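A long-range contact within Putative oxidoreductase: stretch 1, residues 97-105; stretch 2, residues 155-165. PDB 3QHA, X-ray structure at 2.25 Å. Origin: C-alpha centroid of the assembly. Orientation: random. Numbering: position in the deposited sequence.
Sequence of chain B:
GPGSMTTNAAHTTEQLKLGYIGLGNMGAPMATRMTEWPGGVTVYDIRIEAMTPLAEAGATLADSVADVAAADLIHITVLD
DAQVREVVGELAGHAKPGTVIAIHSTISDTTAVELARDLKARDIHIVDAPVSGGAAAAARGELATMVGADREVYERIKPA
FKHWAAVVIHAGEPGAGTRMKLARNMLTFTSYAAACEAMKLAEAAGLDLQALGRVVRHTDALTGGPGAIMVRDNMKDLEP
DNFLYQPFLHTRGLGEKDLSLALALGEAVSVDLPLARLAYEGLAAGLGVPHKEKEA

Stretch 1, residues 97-105: PGTVIAIHS
Stretch 2 (155-165) ERIKPAFKHWA

Stretch 1 runs through a short loop into a β-strand at residues 100-103, with phi near -110° and psi between 120° and 135°; stretch 2 is helical from Glu-155. No hydrogen bond joins the two directly, so strand and helix meet through side chains and one water. The closest CA pair is Val-100 CA to Ile-157 CA at 8.3 Å, a spacing that leaves room for a layer of side chains. Both segments advance in the same sense, since contacts pair Gly-98 with Arg-156 at the start and His-104 with Trp-164 at the end. Together they bury 238 Å².

Along the helix, Glu-155 faces out of reach. Arg-156 extends with chi1 to chi3 all t and chi4 at 73°, bringing its guanidinium near the loop that precedes the strand. Its NE lies 4.4 Å from Gly-98 O, too far for direct bonding, and water 1 fills the gap: the water donates to Gly-98 O at 2.9 Å and accepts from Arg-156 NE at 2.8 Å. Gly-98 itself has phi/psi of 91/-8°, where a CB would jam against the carbonyl O of Pro-97.

Ile-157 (chi1 p, chi2 t) points toward the strand. Its CG2 meets CG2 of Val-100 (chi1 t) at 4.1 Å, an apolar contact between two buried branched residues. Lys-158, Pro-159 and Ala-160 reach nothing in stretch 1. The helix is kinked here, the N atoms of Pro-159 and Ala-160 lacking bonds to the preceding turn; proline has no amide hydrogen to give. Regular bonding resumes with Phe-161 N to Ile-157 O at 2.9 Å and Lys-162 N to Lys-158 O at 2.9 Å.

Phe-161 starts sideways at CA-to-CB, but chi1 m (-82°) and chi2 of 33° carry its ring tip closer. CZ rests 4.0 Å from Ala-102 CB, which lies at the ring edge near its plane. The same CZ is 4.5 Å from His-104 CE1, approaching the edge of the imidazole.

Lys-162, modelled only to CB, and His-163 (chi1 t) stay clear of stretch 1. Trp-164 (chi1 p, chi2 -97°) points back toward it, placing CH2 3.7 Å from CE1 of His-104 (chi1 m, chi2 -65°). The imidazole and the six-membered indole ring have centroids 5.3 Å apart and planes at 82°, an oblique aromatic pair. Both imidazole nitrogens are hydrogen-bonded elsewhere in the structure, so the ring can offer its carbon CE1 here without leaving a polar atom unsatisfied. Ala-165, in extended conformation at -127/123°, makes no contact.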

# COMPACT_ATOMS: atom_id res chain seq x y z
N PRO B 97 7.69 -18.06 -38.61
CA PRO B 97 7.81 -19.06 -37.55
C PRO B 97 8.85 -18.66 -36.49
O PRO B 97 9.89 -18.11 -36.83
CB PRO B 97 8.27 -20.31 -38.30
CG PRO B 97 7.74 -20.14 -39.67
CD PRO B 97 7.77 -18.67 -39.95
N GLY B 98 8.54 -18.93 -35.23
CA GLY B 98 9.42 -18.56 -34.11
C GLY B 98 9.14 -17.19 -33.52
O GLY B 98 9.72 -16.83 -32.49
N THR B 99 8.25 -16.42 -34.14
CA THR B 99 7.83 -15.12 -33.62
C THR B 99 7.18 -15.26 -32.24
O THR B 99 6.46 -16.23 -31.99
CB THR B 99 6.82 -14.43 -34.56
OG1 THR B 99 7.42 -14.21 -35.84
CG2 THR B 99 6.36 -13.09 -33.98
N VAL B 100 7.43 -14.30 -31.36
CA VAL B 100 6.79 -14.25 -30.05
C VAL B 100 5.81 -13.09 -29.98
O VAL B 100 6.12 -11.98 -30.41
CB VAL B 100 7.82 -14.10 -28.91
CG1 VAL B 100 7.12 -14.17 -27.56
CG2 VAL B 100 8.90 -15.17 -29.01
N ILE B 101 4.62 -13.36 -29.45
CA ILE B 101 3.62 -12.32 -29.21
C ILE B 101 3.39 -12.19 -27.71
O ILE B 101 3.02 -13.17 -27.06
CB ILE B 101 2.29 -12.65 -29.91
CG1 ILE B 101 2.51 -12.84 -31.41
CG2 ILE B 101 1.27 -11.55 -29.65
CD1 ILE B 101 1.23 -13.06 -32.20
N ALA B 102 3.62 -10.99 -27.18
CA ALA B 102 3.44 -10.71 -25.75
C ALA B 102 2.21 -9.85 -25.52
O ALA B 102 2.14 -8.72 -26.02
CB ALA B 102 4.68 -10.03 -25.19
N ILE B 103 1.25 -10.36 -24.76
CA ILE B 103 0.01 -9.64 -24.46
C ILE B 103 0.09 -8.99 -23.07
O ILE B 103 0.26 -9.68 -22.07
CB ILE B 103 -1.21 -10.57 -24.52
CG1 ILE B 103 -1.26 -11.32 -25.85
CG2 ILE B 103 -2.50 -9.78 -24.32
CD1 ILE B 103 -2.27 -12.45 -25.89
N HIS B 104 -0.05 -7.67 -23.03
CA HIS B 104 0.11 -6.90 -21.79
C HIS B 104 -1.20 -6.36 -21.21
O HIS B 104 -1.25 -5.99 -20.04
CB HIS B 104 1.05 -5.73 -22.02
CG HIS B 104 2.39 -6.13 -22.56
ND1 HIS B 104 3.28 -6.90 -21.84
CD2 HIS B 104 2.99 -5.86 -23.74
CE1 HIS B 104 4.37 -7.09 -22.56
NE2 HIS B 104 4.22 -6.47 -23.72
N SER B 105 -2.26 -6.29 -22.02
CA SER B 105 -3.54 -5.76 -21.55
C SER B 105 -4.42 -6.87 -20.98
O SER B 105 -4.08 -8.06 -21.07
CB SER B 105 -4.26 -5.04 -22.68
OG SER B 105 -4.36 -5.85 -23.83
N GLU B 155 13.28 -17.38 -21.87
CA GLU B 155 14.72 -17.10 -21.87
C GLU B 155 15.13 -16.26 -23.08
O GLU B 155 16.04 -15.45 -22.98
CB GLU B 155 15.53 -18.40 -21.83
CG GLU B 155 15.49 -19.11 -20.47
CD GLU B 155 16.00 -18.25 -19.32
OE1 GLU B 155 16.92 -17.44 -19.53
OE2 GLU B 155 15.47 -18.38 -18.20
N ARG B 156 14.45 -16.47 -24.20
CA ARG B 156 14.71 -15.71 -25.41
C ARG B 156 14.36 -14.23 -25.24
O ARG B 156 15.08 -13.36 -25.72
CB ARG B 156 13.91 -16.30 -26.57
CG ARG B 156 14.10 -15.62 -27.92
CD ARG B 156 13.35 -16.39 -29.00
NE ARG B 156 13.30 -15.69 -30.29
CZ ARG B 156 14.33 -15.54 -31.12
NH1 ARG B 156 15.54 -16.02 -30.82
NH2 ARG B 156 14.16 -14.89 -32.27
N ILE B 157 13.26 -13.95 -24.54
CA ILE B 157 12.71 -12.60 -24.48
C ILE B 157 13.10 -11.83 -23.21
O ILE B 157 12.88 -10.62 -23.13
CB ILE B 157 11.17 -12.60 -24.62
CG1 ILE B 157 10.49 -13.12 -23.34
CG2 ILE B 157 10.75 -13.41 -25.84
CD1 ILE B 157 9.03 -13.48 -23.53
N LYS B 158 13.67 -12.53 -22.23
CA LYS B 158 13.95 -11.92 -20.92
C LYS B 158 14.88 -10.70 -21.02
O LYS B 158 14.62 -9.70 -20.35
CB LYS B 158 14.53 -12.96 -19.95
CG LYS B 158 14.71 -12.44 -18.53
CD LYS B 158 15.49 -13.42 -17.66
CE LYS B 158 15.84 -12.80 -16.32
NZ LYS B 158 16.27 -13.83 -15.32
N PRO B 159 15.96 -10.78 -21.82
CA PRO B 159 16.77 -9.57 -22.00
C PRO B 159 15.99 -8.38 -22.54
O PRO B 159 16.22 -7.25 -22.11
CB PRO B 159 17.84 -10.02 -23.00
CG PRO B 159 17.99 -11.48 -22.75
CD PRO B 159 16.59 -11.96 -22.45
N ALA B 160 15.06 -8.63 -23.46
CA ALA B 160 14.21 -7.58 -24.02
C ALA B 160 13.29 -6.98 -22.95
O ALA B 160 13.17 -5.76 -22.84
CB ALA B 160 13.38 -8.13 -25.18
N PHE B 161 12.66 -7.86 -22.17
CA PHE B 161 11.77 -7.45 -21.08
C PHE B 161 12.50 -6.65 -20.01
O PHE B 161 11.97 -5.66 -19.49
CB PHE B 161 11.10 -8.67 -20.44
CG PHE B 161 9.89 -9.18 -21.19
CD1 PHE B 161 9.80 -9.09 -22.58
CD2 PHE B 161 8.85 -9.79 -20.50
CE1 PHE B 161 8.69 -9.57 -23.25
CE2 PHE B 161 7.74 -10.27 -21.17
CZ PHE B 161 7.65 -10.16 -22.55
N LYS B 162 13.73 -7.07 -19.69
CA LYS B 162 14.55 -6.38 -18.68
C LYS B 162 14.82 -4.91 -19.02
O LYS B 162 15.08 -4.11 -18.12
CB LYS B 162 15.88 -7.12 -18.48
N HIS B 163 14.76 -4.56 -20.30
CA HIS B 163 14.98 -3.19 -20.75
C HIS B 163 13.88 -2.23 -20.29
O HIS B 163 14.16 -1.08 -19.96
CB HIS B 163 15.11 -3.14 -22.27
CG HIS B 163 15.09 -1.76 -22.84
ND1 HIS B 163 16.13 -0.87 -22.67
CD2 HIS B 163 14.16 -1.11 -23.58
CE1 HIS B 163 15.84 0.26 -23.28
NE2 HIS B 163 14.65 0.14 -23.84
N TRP B 164 12.63 -2.71 -20.27
CA TRP B 164 11.48 -1.87 -19.90
C TRP B 164 10.80 -2.29 -18.59
O TRP B 164 9.90 -1.59 -18.11
CB TRP B 164 10.45 -1.83 -21.03
CG TRP B 164 9.96 -3.17 -21.49
CD1 TRP B 164 10.41 -3.88 -22.57
CD2 TRP B 164 8.92 -3.97 -20.90
NE1 TRP B 164 9.73 -5.07 -22.68
CE2 TRP B 164 8.81 -5.14 -21.67
CE3 TRP B 164 8.09 -3.80 -19.79
CZ2 TRP B 164 7.89 -6.15 -21.36
CZ3 TRP B 164 7.17 -4.81 -19.48
CH2 TRP B 164 7.08 -5.97 -20.27
N ALA B 165 11.23 -3.41 -18.02
CA ALA B 165 10.70 -3.89 -16.75
C ALA B 165 11.84 -4.14 -15.77
O ALA B 165 12.75 -4.92 -16.06
CB ALA B 165 9.90 -5.16 -16.96
O HOH W 1 11.27 -14.44 -31.78